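Local coordinates for protein putative polyprenyl synthetase (Streptomyces coelicolor, PDB 3NF2) that probably builds isoprenoid chains as a magnesium-dependent prenyltransferase of the FPP/GGPP synthase family, joining allylic diphosphates to isopentenyl diphosphate, at residues A[34-38]-A[107-113]; A[151-155]-A[182-187]; A[226-230]-A[241-245]. All blocks are in the same frame, centred on the assembly; numbering follows the deposited sequence.

Contact 1 of 3, residues A[34-38]-A[107-113]; sequences VAAYH and DTVWKVH. With SO4 (sulfate ion), chain E.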
ATOM      1  N   VAL A  34       7.807  10.590  10.872  1.00 45.19           N
ATOM      2  CA  VAL A  34       7.066  11.122   9.730  1.00 41.32           C
ATOM      3  C   VAL A  34       5.559  10.864   9.874  1.00 42.94           C
ATOM      4  O   VAL A  34       4.738  11.741   9.562  1.00 39.80           O
ATOM      5  CB  VAL A  34       7.627  10.570   8.402  1.00 41.55           C
ATOM      6  CG1 VAL A  34       6.759  10.975   7.229  1.00 44.72           C
ATOM      7  CG2 VAL A  34       9.048  11.073   8.194  1.00 29.54           C
ATOM      8  N   ALA A  35       5.209   9.671  10.366  1.00 41.36           N
ATOM      9  CA  ALA A  35       3.830   9.355  10.728  1.00 43.35           C
ATOM     10  C   ALA A  35       3.334  10.256  11.850  1.00 44.71           C
ATOM     11  O   ALA A  35       2.211  10.734  11.786  1.00 50.57           O
ATOM     12  CB  ALA A  35       3.683   7.896  11.134  1.00 39.65           C
ATOM     13  N   ALA A  36       4.169  10.473  12.870  1.00 45.26           N
ATOM     14  CA  ALA A  36       3.825  11.372  13.985  1.00 45.78           C
ATOM     15  C   ALA A  36       3.511  12.772  13.479  1.00 43.78           C
ATOM     16  O   ALA A  36       2.594  13.420  13.980  1.00 46.05           O
ATOM     17  CB  ALA A  36       4.946  11.421  15.040  1.00 37.24           C
ATOM     18  N   TYR A  37       4.269  13.228  12.480  1.00 45.09           N
ATOM     19  CA  TYR A  37       3.971  14.499  11.850  1.00 45.63           C
ATOM     20  C   TYR A  37       2.607  14.432  11.179  1.00 48.28           C
ATOM     21  O   TYR A  37       1.790  15.325  11.374  1.00 53.91           O
ATOM     22  CB  TYR A  37       5.033  14.937  10.837  1.00 46.38           C
ATOM     23  CG  TYR A  37       4.592  16.190  10.120  1.00 51.36           C
ATOM     24  CD1 TYR A  37       4.687  17.433  10.747  1.00 60.53           C
ATOM     25  CD2 TYR A  37       4.017  16.132   8.844  1.00 47.78           C
ATOM     26  CE1 TYR A  37       4.251  18.590  10.118  1.00 60.55           C
ATOM     27  CE2 TYR A  37       3.573  17.285   8.205  1.00 56.01           C
ATOM     28  CZ  TYR A  37       3.695  18.510   8.853  1.00 60.45           C
ATOM     29  OH  TYR A  37       3.272  19.662   8.243  1.00 59.34           O
ATOM     30  N   HIS A  38       2.362  13.373  10.406  1.00 47.14           N
ATOM     31  CA  HIS A  38       1.064  13.199   9.756  1.00 46.06           C
ATOM     32  C   HIS A  38      -0.090  13.275  10.756  1.00 43.16           C
ATOM     33  O   HIS A  38      -1.118  13.885  10.487  1.00 47.47           O
ATOM     34  CB  HIS A  38       0.966  11.864   9.013  1.00 42.64           C
ATOM     35  CG  HIS A  38      -0.420  11.568   8.534  1.00 45.17           C
ATOM     36  ND1 HIS A  38      -1.037  12.318   7.554  1.00 43.98           N
ATOM     37  CD2 HIS A  38      -1.333  10.656   8.944  1.00 42.62           C
ATOM     38  CE1 HIS A  38      -2.259  11.858   7.358  1.00 44.69           C
ATOM     39  NE2 HIS A  38      -2.464  10.848   8.187  1.00 47.89           N
ATOM     40  N   ASP A 107       0.718  21.840   6.586  1.00 52.06           N
ATOM     41  CA  ASP A 107       1.413  21.221   5.453  1.00 52.20           C
ATOM     42  C   ASP A 107       1.293  19.693   5.455  1.00 50.51           C
ATOM     43  O   ASP A 107       1.358  19.051   6.503  1.00 52.56           O
ATOM     44  CB  ASP A 107       2.888  21.619   5.444  1.00 55.32           C
ATOM     45  CG  ASP A 107       3.118  23.008   4.886  1.00 61.51           C
ATOM     46  OD1 ASP A 107       2.178  23.592   4.300  1.00 64.79           O
ATOM     47  OD2 ASP A 107       4.253  23.513   5.033  1.00 59.65           O
ATOM     48  N   THR A 108       1.079  19.125   4.278  1.00 48.60           N
ATOM     49  CA  THR A 108       1.016  17.682   4.136  1.00 46.63           C
ATOM     50  C   THR A 108       2.412  17.064   4.235  1.00 50.44           C
ATOM     51  O   THR A 108       3.433  17.746   4.023  1.00 44.49           O
ATOM     52  CB  THR A 108       0.375  17.281   2.810  1.00 46.83           C
ATOM     53  OG1 THR A 108       1.058  17.940   1.738  1.00 41.98           O
ATOM     54  CG2 THR A 108      -1.109  17.659   2.799  1.00 43.88           C
ATOM     55  N   VAL A 109       2.447  15.772   4.565  1.00 46.98           N
ATOM     56  CA  VAL A 109       3.705  15.040   4.703  1.00 45.48           C
ATOM     57  C   VAL A 109       4.610  15.191   3.494  1.00 41.94           C
ATOM     58  O   VAL A 109       5.801  15.434   3.655  1.00 43.93           O
ATOM     59  CB  VAL A 109       3.476  13.552   5.044  1.00 44.65           C
ATOM     60  CG1 VAL A 109       4.681  12.715   4.687  1.00 41.61           C
ATOM     61  CG2 VAL A 109       3.171  13.411   6.522  1.00 40.96           C
ATOM     62  N   TRP A 110       4.048  15.106   2.292  1.00 43.19           N
ATOM     63  CA  TRP A 110       4.885  15.171   1.093  1.00 50.54           C
ATOM     64  C   TRP A 110       5.595  16.528   0.944  1.00 52.53           C
ATOM     65  O   TRP A 110       6.744  16.574   0.526  1.00 53.79           O
ATOM     66  CB  TRP A 110       4.125  14.742  -0.175  1.00 44.01           C
ATOM     67  CG  TRP A 110       3.101  15.719  -0.665  1.00 49.05           C
ATOM     68  CD1 TRP A 110       1.758  15.688  -0.415  1.00 47.37           C
ATOM     69  CD2 TRP A 110       3.328  16.861  -1.511  1.00 45.93           C
ATOM     70  NE1 TRP A 110       1.137  16.741  -1.042  1.00 49.43           N
ATOM     71  CE2 TRP A 110       2.074  17.479  -1.718  1.00 49.02           C
ATOM     72  CE3 TRP A 110       4.471  17.427  -2.104  1.00 54.34           C
ATOM     73  CZ2 TRP A 110       1.928  18.641  -2.491  1.00 52.34           C
ATOM     74  CZ3 TRP A 110       4.327  18.583  -2.874  1.00 55.95           C
ATOM     75  CH2 TRP A 110       3.062  19.178  -3.057  1.00 50.61           C
ATOM     76  N   LYS A 111       4.908  17.612   1.307  1.00 53.52           N
ATOM     77  CA  LYS A 111       5.493  18.956   1.332  1.00 56.31           C
ATOM     78  C   LYS A 111       6.639  19.113   2.338  1.00 57.07           C
ATOM     79  O   LYS A 111       7.652  19.754   2.052  1.00 54.29           O
ATOM     80  CB  LYS A 111       4.412  20.005   1.610  1.00 54.20           C
ATOM     81  CG  LYS A 111       4.140  20.941   0.444  1.00 67.58           C
ATOM     82  CD  LYS A 111       4.904  22.257   0.598  1.00 77.28           C
ATOM     83  CE  LYS A 111       4.888  23.063  -0.693  1.00 82.98           C
ATOM     84  NZ  LYS A 111       5.180  24.507  -0.459  1.00 79.84           N
ATOM     85  N   VAL A 112       6.477  18.521   3.514  1.00 56.06           N
ATOM     86  CA  VAL A 112       7.459  18.659   4.578  1.00 53.55           C
ATOM     87  C   VAL A 112       8.606  17.672   4.404  1.00 56.59           C
ATOM     88  O   VAL A 112       9.775  18.056   4.428  1.00 60.30           O
ATOM     89  CB  VAL A 112       6.791  18.495   5.967  1.00 52.59           C
ATOM     90  CG1 VAL A 112       7.776  18.731   7.093  1.00 40.18           C
ATOM     91  CG2 VAL A 112       5.667  19.462   6.089  1.00 52.27           C
ATOM     92  N   HIS A 113       8.268  16.402   4.207  1.00 56.60           N
ATOM     93  CA  HIS A 113       9.267  15.343   4.247  1.00 51.41           C
ATOM     94  C   HIS A 113       9.615  14.710   2.890  1.00 50.97           C
ATOM     95  O   HIS A 113      10.468  13.811   2.813  1.00 51.15           O
ATOM     96  CB  HIS A 113       8.867  14.305   5.289  1.00 48.67           C
ATOM     97  CG  HIS A 113       8.894  14.829   6.696  1.00 53.70           C
ATOM     98  ND1 HIS A 113      10.043  15.314   7.288  1.00 46.98           N
ATOM     99  CD2 HIS A 113       7.916  14.941   7.630  1.00 45.65           C
ATOM    100  CE1 HIS A 113       9.772  15.701   8.523  1.00 45.47           C
ATOM    101  NE2 HIS A 113       8.490  15.481   8.758  1.00 47.57           N
TER
HETATM  102  S   SO4 E   4      13.431  15.252   6.422  1.00117.97           S
HETATM  103  O1  SO4 E   4      14.722  14.574   6.302  1.00117.47           O
HETATM  104  O2  SO4 E   4      13.129  15.483   7.833  1.00115.62           O
HETATM  105  O3  SO4 E   4      13.486  16.534   5.722  1.00116.20           O
HETATM  106  O4  SO4 E   4      12.393  14.411   5.830  1.00115.66           O
HETATM  107  O   HOH W   1       0.002  14.903   5.831  1.00 41.01           O

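Contact 2 of 3, residues A[151-155]-A[182-187]; sequences ASRSL and NKTGAL. With SO4 (sulfate ion), chain D.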
ATOM      1  N   ALA A 151     -12.774  -2.974   1.642  1.00 38.10           N
ATOM      2  CA  ALA A 151     -12.895  -1.533   1.834  1.00 41.13           C
ATOM      3  C   ALA A 151     -11.693  -0.772   1.287  1.00 44.25           C
ATOM      4  O   ALA A 151     -11.832   0.351   0.796  1.00 47.11           O
ATOM      5  CB  ALA A 151     -13.068  -1.219   3.294  1.00 33.57           C
ATOM      6  N   SER A 152     -10.517  -1.387   1.393  1.00 48.22           N
ATOM      7  CA  SER A 152      -9.281  -0.761   0.959  1.00 46.93           C
ATOM      8  C   SER A 152      -9.186  -0.796  -0.556  1.00 40.59           C
ATOM      9  O   SER A 152      -8.774   0.190  -1.158  1.00 45.78           O
ATOM     10  CB  SER A 152      -8.072  -1.439   1.599  1.00 47.65           C
ATOM     11  OG  SER A 152      -7.945  -2.757   1.105  1.00 60.23           O
ATOM     12  N   ARG A 153      -9.592  -1.913  -1.165  1.00 42.50           N
ATOM     13  CA  ARG A 153      -9.632  -2.034  -2.636  1.00 39.62           C
ATOM     14  C   ARG A 153     -10.608  -1.010  -3.193  1.00 42.59           C
ATOM     15  O   ARG A 153     -10.379  -0.413  -4.258  1.00 41.54           O
ATOM     16  CB  ARG A 153     -10.047  -3.442  -3.094  1.00 40.77           C
ATOM     17  CG  ARG A 153      -9.109  -4.576  -2.652  1.00 45.12           C
ATOM     18  CD  ARG A 153      -8.843  -5.640  -3.719  1.00 47.55           C
ATOM     19  NE  ARG A 153     -10.044  -6.063  -4.440  1.00 72.66           N
ATOM     20  CZ  ARG A 153     -10.181  -6.040  -5.767  1.00 78.83           C
ATOM     21  NH1 ARG A 153      -9.188  -5.622  -6.544  1.00 73.85           N
ATOM     22  NH2 ARG A 153     -11.317  -6.450  -6.321  1.00 79.42           N
ATOM     23  N   SER A 154     -11.681  -0.788  -2.435  1.00 38.67           N
ATOM     24  CA  SER A 154     -12.712   0.170  -2.786  1.00 36.50           C
ATOM     25  C   SER A 154     -12.232   1.613  -2.761  1.00 32.28           C
ATOM     26  O   SER A 154     -12.491   2.344  -3.699  1.00 36.66           O
ATOM     27  CB  SER A 154     -13.924  -0.002  -1.877  1.00 41.57           C
ATOM     28  OG  SER A 154     -14.663  -1.142  -2.263  1.00 39.98           O
ATOM     29  N   LEU A 155     -11.541   2.014  -1.697  1.00 38.56           N
ATOM     30  CA  LEU A 155     -10.936   3.349  -1.593  1.00 38.55           C
ATOM     31  C   LEU A 155      -9.939   3.622  -2.724  1.00 43.86           C
ATOM     32  O   LEU A 155      -9.843   4.748  -3.223  1.00 49.44           O
ATOM     33  CB  LEU A 155     -10.185   3.470  -0.264  1.00 41.47           C
ATOM     34  CG  LEU A 155     -10.960   3.709   1.033  1.00 39.76           C
ATOM     35  CD1 LEU A 155     -10.092   3.277   2.202  1.00 37.59           C
ATOM     36  CD2 LEU A 155     -11.319   5.187   1.164  1.00 43.47           C
ATOM     37  N   ASN A 182     -17.364   4.471  -2.910  1.00 43.27           N
ATOM     38  CA  ASN A 182     -16.040   3.941  -2.755  1.00 41.74           C
ATOM     39  C   ASN A 182     -15.196   4.730  -1.775  1.00 40.83           C
ATOM     40  O   ASN A 182     -14.554   4.183  -0.934  1.00 45.17           O
ATOM     41  CB  ASN A 182     -15.338   3.882  -4.100  1.00 37.95           C
ATOM     42  CG  ASN A 182     -15.741   2.701  -4.920  1.00 38.62           C
ATOM     43  OD1 ASN A 182     -16.057   1.651  -4.407  1.00 37.81           O
ATOM     44  ND2 ASN A 182     -15.722   2.867  -6.198  1.00 35.05           N
ATOM     45  N   LYS A 183     -15.225   6.034  -1.913  1.00 37.68           N
ATOM     46  CA  LYS A 183     -14.442   6.931  -1.098  1.00 39.95           C
ATOM     47  C   LYS A 183     -14.828   7.019   0.348  1.00 42.96           C
ATOM     48  O   LYS A 183     -13.999   7.130   1.202  1.00 46.96           O
ATOM     49  CB  LYS A 183     -14.442   8.329  -1.681  1.00 37.71           C
ATOM     50  CG  LYS A 183     -13.501   8.567  -2.805  1.00 45.45           C
ATOM     51  CD  LYS A 183     -13.346  10.035  -3.043  1.00 52.84           C
ATOM     52  CE  LYS A 183     -12.779  10.359  -4.401  1.00 60.04           C
ATOM     53  NZ  LYS A 183     -12.822  11.808  -4.721  1.00 58.75           N
ATOM     54  N   THR A 184     -16.108   7.035   0.622  1.00 40.62           N
ATOM     55  CA  THR A 184     -16.514   7.247   1.973  1.00 39.19           C
ATOM     56  C   THR A 184     -17.303   6.114   2.501  1.00 39.70           C
ATOM     57  O   THR A 184     -17.107   5.696   3.586  1.00 39.99           O
ATOM     58  CB  THR A 184     -17.288   8.523   2.099  1.00 40.09           C
ATOM     59  OG1 THR A 184     -16.442   9.585   1.715  1.00 42.56           O
ATOM     60  CG2 THR A 184     -17.684   8.746   3.490  1.00 35.38           C
ATOM     61  N   GLY A 185     -18.191   5.609   1.688  1.00 40.06           N
ATOM     62  CA  GLY A 185     -19.058   4.547   2.103  1.00 42.49           C
ATOM     63  C   GLY A 185     -18.428   3.236   2.479  1.00 42.56           C
ATOM     64  O   GLY A 185     -18.811   2.644   3.437  1.00 46.65           O
ATOM     65  N   ALA A 186     -17.454   2.801   1.720  1.00 36.91           N
ATOM     66  CA  ALA A 186     -16.842   1.523   1.908  1.00 35.88           C
ATOM     67  C   ALA A 186     -16.148   1.361   3.226  1.00 41.94           C
ATOM     68  O   ALA A 186     -16.164   0.320   3.787  1.00 38.33           O
ATOM     69  CB  ALA A 186     -15.913   1.242   0.804  1.00 39.33           C
ATOM     70  N   LEU A 187     -15.504   2.405   3.685  1.00 36.37           N
ATOM     71  CA  LEU A 187     -14.766   2.362   4.939  1.00 40.97           C
ATOM     72  C   LEU A 187     -15.675   2.498   6.169  1.00 44.64           C
ATOM     73  O   LEU A 187     -15.365   1.971   7.244  1.00 45.67           O
ATOM     74  CB  LEU A 187     -13.674   3.438   4.963  1.00 38.46           C
ATOM     75  CG  LEU A 187     -12.708   3.324   6.143  1.00 37.32           C
ATOM     76  CD1 LEU A 187     -11.944   1.997   6.095  1.00 36.31           C
ATOM     77  CD2 LEU A 187     -11.761   4.496   6.191  1.00 33.26           C
TER
HETATM   78  S   SO4 D   3     -11.038  14.177  -2.856  1.00125.62           S
HETATM   79  O1  SO4 D   3     -10.570  12.813  -3.090  1.00123.56           O
HETATM   80  O2  SO4 D   3     -11.027  14.459  -1.421  1.00123.11           O
HETATM   81  O3  SO4 D   3     -10.157  15.118  -3.546  1.00126.88           O
HETATM   82  O4  SO4 D   3     -12.397  14.321  -3.369  1.00124.85           O

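Contact 3 of 3, residues A[226-230]-A[241-245]; sequences LLGIW and WSDLR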
ATOM      1  N   LEU A 226     -22.686  19.291   1.039  1.00 41.72           N
ATOM      2  CA  LEU A 226     -23.480  20.495   1.319  1.00 40.66           C
ATOM      3  C   LEU A 226     -22.688  21.493   2.143  1.00 43.76           C
ATOM      4  O   LEU A 226     -22.725  22.690   1.860  1.00 50.91           O
ATOM      5  CB  LEU A 226     -24.797  20.160   2.017  1.00 37.64           C
ATOM      6  CG  LEU A 226     -25.878  19.429   1.212  1.00 37.94           C
ATOM      7  CD1 LEU A 226     -26.931  18.876   2.153  1.00 38.75           C
ATOM      8  CD2 LEU A 226     -26.513  20.328   0.138  1.00 30.39           C
ATOM      9  N   LEU A 227     -21.946  20.997   3.136  1.00 48.34           N
ATOM     10  CA  LEU A 227     -21.128  21.859   3.989  1.00 45.84           C
ATOM     11  C   LEU A 227     -19.889  22.388   3.275  1.00 46.19           C
ATOM     12  O   LEU A 227     -19.395  23.461   3.616  1.00 46.33           O
ATOM     13  CB  LEU A 227     -20.698  21.138   5.275  1.00 53.50           C
ATOM     14  CG  LEU A 227     -21.689  20.517   6.279  1.00 68.45           C
ATOM     15  CD1 LEU A 227     -20.934  20.025   7.528  1.00 66.09           C
ATOM     16  CD2 LEU A 227     -22.853  21.446   6.678  1.00 73.47           C
ATOM     17  N   GLY A 228     -19.365  21.632   2.309  1.00 45.97           N
ATOM     18  CA  GLY A 228     -18.220  22.102   1.517  1.00 42.49           C
ATOM     19  C   GLY A 228     -18.525  23.361   0.706  1.00 44.68           C
ATOM     20  O   GLY A 228     -17.652  24.198   0.488  1.00 48.39           O
ATOM     21  N   ILE A 229     -19.769  23.501   0.262  1.00 47.82           N
ATOM     22  CA  ILE A 229     -20.192  24.738  -0.392  1.00 50.16           C
ATOM     23  C   ILE A 229     -20.842  25.748   0.572  1.00 47.99           C
ATOM     24  O   ILE A 229     -20.321  26.837   0.760  1.00 48.49           O
ATOM     25  CB  ILE A 229     -21.113  24.479  -1.601  1.00 50.97           C
ATOM     26  CG1 ILE A 229     -20.450  23.490  -2.577  1.00 44.09           C
ATOM     27  CG2 ILE A 229     -21.465  25.811  -2.293  1.00 46.59           C
ATOM     28  CD1 ILE A 229     -21.413  22.856  -3.571  1.00 32.94           C
ATOM     29  N   TRP A 230     -21.959  25.391   1.198  1.00 51.23           N
ATOM     30  CA  TRP A 230     -22.722  26.388   1.975  1.00 53.40           C
ATOM     31  C   TRP A 230     -22.394  26.526   3.458  1.00 53.90           C
ATOM     32  O   TRP A 230     -23.094  27.240   4.175  1.00 50.29           O
ATOM     33  CB  TRP A 230     -24.218  26.169   1.798  1.00 49.19           C
ATOM     34  CG  TRP A 230     -24.647  26.458   0.412  1.00 46.10           C
ATOM     35  CD1 TRP A 230     -24.911  27.688  -0.125  1.00 36.20           C
ATOM     36  CD2 TRP A 230     -24.851  25.505  -0.635  1.00 45.50           C
ATOM     37  NE1 TRP A 230     -25.281  27.554  -1.445  1.00 49.13           N
ATOM     38  CE2 TRP A 230     -25.251  26.226  -1.784  1.00 44.58           C
ATOM     39  CE3 TRP A 230     -24.737  24.108  -0.713  1.00 42.00           C
ATOM     40  CZ2 TRP A 230     -25.540  25.602  -2.997  1.00 39.40           C
ATOM     41  CZ3 TRP A 230     -25.025  23.486  -1.924  1.00 43.78           C
ATOM     42  CH2 TRP A 230     -25.416  24.237  -3.053  1.00 42.40           C
ATOM     43  N   TRP A 241     -17.313  28.792   0.542  1.00 51.08           N
ATOM     44  CA  TRP A 241     -17.418  28.030  -0.713  1.00 56.98           C
ATOM     45  C   TRP A 241     -16.148  27.215  -1.018  1.00 54.57           C
ATOM     46  O   TRP A 241     -15.709  27.156  -2.172  1.00 55.78           O
ATOM     47  CB  TRP A 241     -17.790  28.946  -1.907  1.00 56.05           C
ATOM     48  CG  TRP A 241     -18.522  30.203  -1.523  1.00 53.32           C
ATOM     49  CD1 TRP A 241     -17.980  31.447  -1.372  1.00 56.75           C
ATOM     50  CD2 TRP A 241     -19.919  30.336  -1.218  1.00 42.31           C
ATOM     51  NE1 TRP A 241     -18.946  32.342  -0.985  1.00 57.42           N
ATOM     52  CE2 TRP A 241     -20.146  31.689  -0.882  1.00 45.60           C
ATOM     53  CE3 TRP A 241     -20.997  29.443  -1.189  1.00 37.88           C
ATOM     54  CZ2 TRP A 241     -21.413  32.178  -0.528  1.00 51.62           C
ATOM     55  CZ3 TRP A 241     -22.261  29.927  -0.827  1.00 45.00           C
ATOM     56  CH2 TRP A 241     -22.456  31.284  -0.512  1.00 48.74           C
ATOM     57  N   SER A 242     -15.579  26.594   0.019  1.00 53.49           N
ATOM     58  CA  SER A 242     -14.245  25.969  -0.054  1.00 52.94           C
ATOM     59  C   SER A 242     -14.118  24.922  -1.164  1.00 48.93           C
ATOM     60  O   SER A 242     -13.144  24.940  -1.911  1.00 52.37           O
ATOM     61  CB  SER A 242     -13.822  25.372   1.301  1.00 57.01           C
ATOM     62  OG  SER A 242     -14.348  24.061   1.487  1.00 65.46           O
ATOM     63  N   ASP A 243     -15.113  24.043  -1.282  1.00 40.36           N
ATOM     64  CA  ASP A 243     -15.129  23.057  -2.358  1.00 45.36           C
ATOM     65  C   ASP A 243     -15.196  23.672  -3.760  1.00 49.73           C
ATOM     66  O   ASP A 243     -14.729  23.064  -4.727  1.00 52.19           O
ATOM     67  CB  ASP A 243     -16.288  22.077  -2.199  1.00 42.76           C
ATOM     68  CG  ASP A 243     -16.028  21.015  -1.152  1.00 51.87           C
ATOM     69  OD1 ASP A 243     -14.992  21.074  -0.458  1.00 60.84           O
ATOM     70  OD2 ASP A 243     -16.876  20.108  -1.024  1.00 50.27           O
ATOM     71  N   LEU A 244     -15.792  24.858  -3.879  1.00 50.69           N
ATOM     72  CA  LEU A 244     -15.859  25.521  -5.185  1.00 48.17           C
ATOM     73  C   LEU A 244     -14.535  26.183  -5.556  1.00 44.83           C
ATOM     74  O   LEU A 244     -14.210  26.289  -6.735  1.00 53.40           O
ATOM     75  CB  LEU A 244     -17.012  26.528  -5.259  1.00 40.88           C
ATOM     76  CG  LEU A 244     -18.433  26.011  -5.019  1.00 43.61           C
ATOM     77  CD1 LEU A 244     -19.455  27.120  -5.256  1.00 42.85           C
ATOM     78  CD2 LEU A 244     -18.774  24.790  -5.865  1.00 43.50           C
ATOM     79  N   ARG A 245     -13.778  26.611  -4.550  1.00 45.12           N
ATOM     80  CA  ARG A 245     -12.415  27.123  -4.743  1.00 49.12           C
ATOM     81  C   ARG A 245     -11.443  26.027  -5.208  1.00 50.50           C
ATOM     82  O   ARG A 245     -10.409  26.320  -5.805  1.00 51.58           O
ATOM     83  CB  ARG A 245     -11.885  27.778  -3.459  1.00 48.30           C
ATOM     84  CG  ARG A 245     -12.591  29.068  -3.063  1.00 46.58           C
ATOM     85  CD  ARG A 245     -12.122  29.602  -1.714  1.00 47.37           C
ATOM     86  NE  ARG A 245     -12.985  30.682  -1.223  1.00 57.89           N
ATOM     87  CZ  ARG A 245     -12.731  31.983  -1.360  1.00 61.26           C
ATOM     88  NH1 ARG A 245     -11.626  32.387  -1.976  1.00 64.12           N
ATOM     89  NH2 ARG A 245     -13.578  32.890  -0.878  1.00 55.46           N
TER
HETATM   90  O   HOH W   2     -19.448  28.775   2.396  1.00 47.10           O

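Contact 1 of 3, residues A[34-38]-A[107-113]
Tyr37 supplies the direct polar link of this contact: its OH donates to the backbone O of Asp107 at 2.7 Å. The hydroxyl comes in 39° above the carbonyl plane, not on a lone pair. With CG anti to the backbone N (chi1 174°), the phenol reaches across to the backbone just ahead of helix 109-113, where the carbonyl lies at the ring edge.

Aromatic packing forms the second layer. His113 turns an edge toward the Tyr37 face in an offset T-shaped pair, the planes at 87° and the ring centroids 5.6 Å apart. The imidazole is itself sandwiched: CG2 of Val34 makes a CH-pi contact over one face, 4.2 Å from the ring centroid, while CG1 of Val112, from its own helix, covers the opposite face.

Apolar contacts complete the interface. CG1 of Val34 meets CG1 of Val109 at 3.7 Å, the two valines crossing at about a right angle. The other branch, CG2 of Val109, touches both CD2 at the Tyr37 ring edge and CB of His38. A water links ND1 of His38 to the backbone N of Val109, and NE2 of His38 bonds to Asn88 on helix 77-98.

Outside the packed rings, ND1 of His113 donates to O4 of a sulfate at 2.9 Å, with a weak second bond to O2. Arg106 adds a cation-pi contact to Tyr37 and bonds its backbone O. Segment 107-113 follows the first aspartate-rich motif, borne by helix 77-98, and the arginine-bearing turn after it.

The chemistry is thus divided: valines and ring faces fix the imidazole plane, the phenol ties helix 31-38 to the residue that leads into helix 109-113, and the outward nitrogen of His113 meets an anion, probably from the crystallisation liquor.

Contact 2 of 3, residues A[151-155]-A[182-187]
The flat group here is the Asn182 amide, and Ser154 O lies over one of its faces, 3.5 Å from CG of Asn182. CB of Ser154 approaches obliquely near the OD1 end, and at the other end ND2 bonds to Gln161, which restrains the amide's rotation. The carbonyl of Ser154 also presses on CB of Asn182, at 3.3 Å.

Small residues let the backbones draw close: the axes of segments 151-155 and 182-187 run antiparallel (171°), 8.3 Å apart. CB of Ser154 touches CB of Ala186 at 3.6 Å, while OG of Ser154 turns back to the Lys150 carbonyl of its own helix and so spends its hydroxyl there. One turn earlier, CB of Ala151 rests against the backbone O of Ala186 at 3.5 Å. Leu155 closes the other flank: with CG set beside its backbone N (chi1 -78°), CD2 swings over to Lys183 O at 3.3 Å, and its CD1 loosely meets CD2 of Leu187.

Lys183 leaves the interface, its chain extended beyond CG, and NZ donates to two sulfate oxygens, O4 at 2.9 Å and O1 at 3.0 Å, besides a salt bridge to Asp162. A lysine gripping an anion here is consistent with diphosphate binding, as in other prenyl synthases. A methionine in its place would probably leave Asp162 without its positive mate and the anion without both these bonds.

The pair joins helix 139-165 to helix 173-198, which has a wider pi-type turn at 182-185. Helix 77-98 covers one side, packing on Leu155 and Leu187; Thr184 bonds to Gln221 of helix 203-230, and Arg153 forms a salt bridge with Glu131 of the second subunit.

Contact 3 of 3, residues A[226-230]-A[241-245]
The backbone O of Gly228 is gripped from the second segment by two donors. Asp243 N gives a nearly straight bond of 3.1 Å (170° at the hydrogen), and Ser242 OG adds a weak one at 3.5 Å. One residue on, a water bridges Ile229 O to Trp241 N.

OD2 of Asp243 lies 3.5 Å from CA of Gly228, where a CB at this position would collide with it. Ile229 does the apolar work: its CG2, anti to the backbone N, meets both CD1 of Leu244 and CE3 of Trp241, each at 3.8 Å. The Trp241 indole stands nearly perpendicular to that of Trp230 (84°), its CZ3 reaching CD1 of Trp230 at 3.5 Å; beyond the pair, Trp241 NE1 bonds to Glu285 on helix 285-297.

Helix 203-230 ends here, shortly after the aspartate pair of the family's second aspartate-rich motif, and the chain returns by a ten-residue link. The last turn's carbonyls, which lack further helical N-H donors, thus find an amide, a weak hydroxyl bond and a water around the start of 242-245.

Contact 2 lies nearest the middle of the chain, its centre about 9 Å from the chain centre, against about 16 Å for contact 3 and 19 Å for contact 1. All three are only partly buried. The middle one is a close antiparallel helix pair, partly of alanine and serine, without direct polar bonds between its segments, whereas the outer two join helix ends to short helical segments through a backbone carbonyl, aromatic rings and a bridging water. Helix 77-98 touches contacts 1 and 2, and helix 203-230 of contact 3 follows helix 173-198 of contact 2. Sulfates bind His113 of contact 1 and Lys183 of contact 2; a third lies close to Ser242 of contact 3.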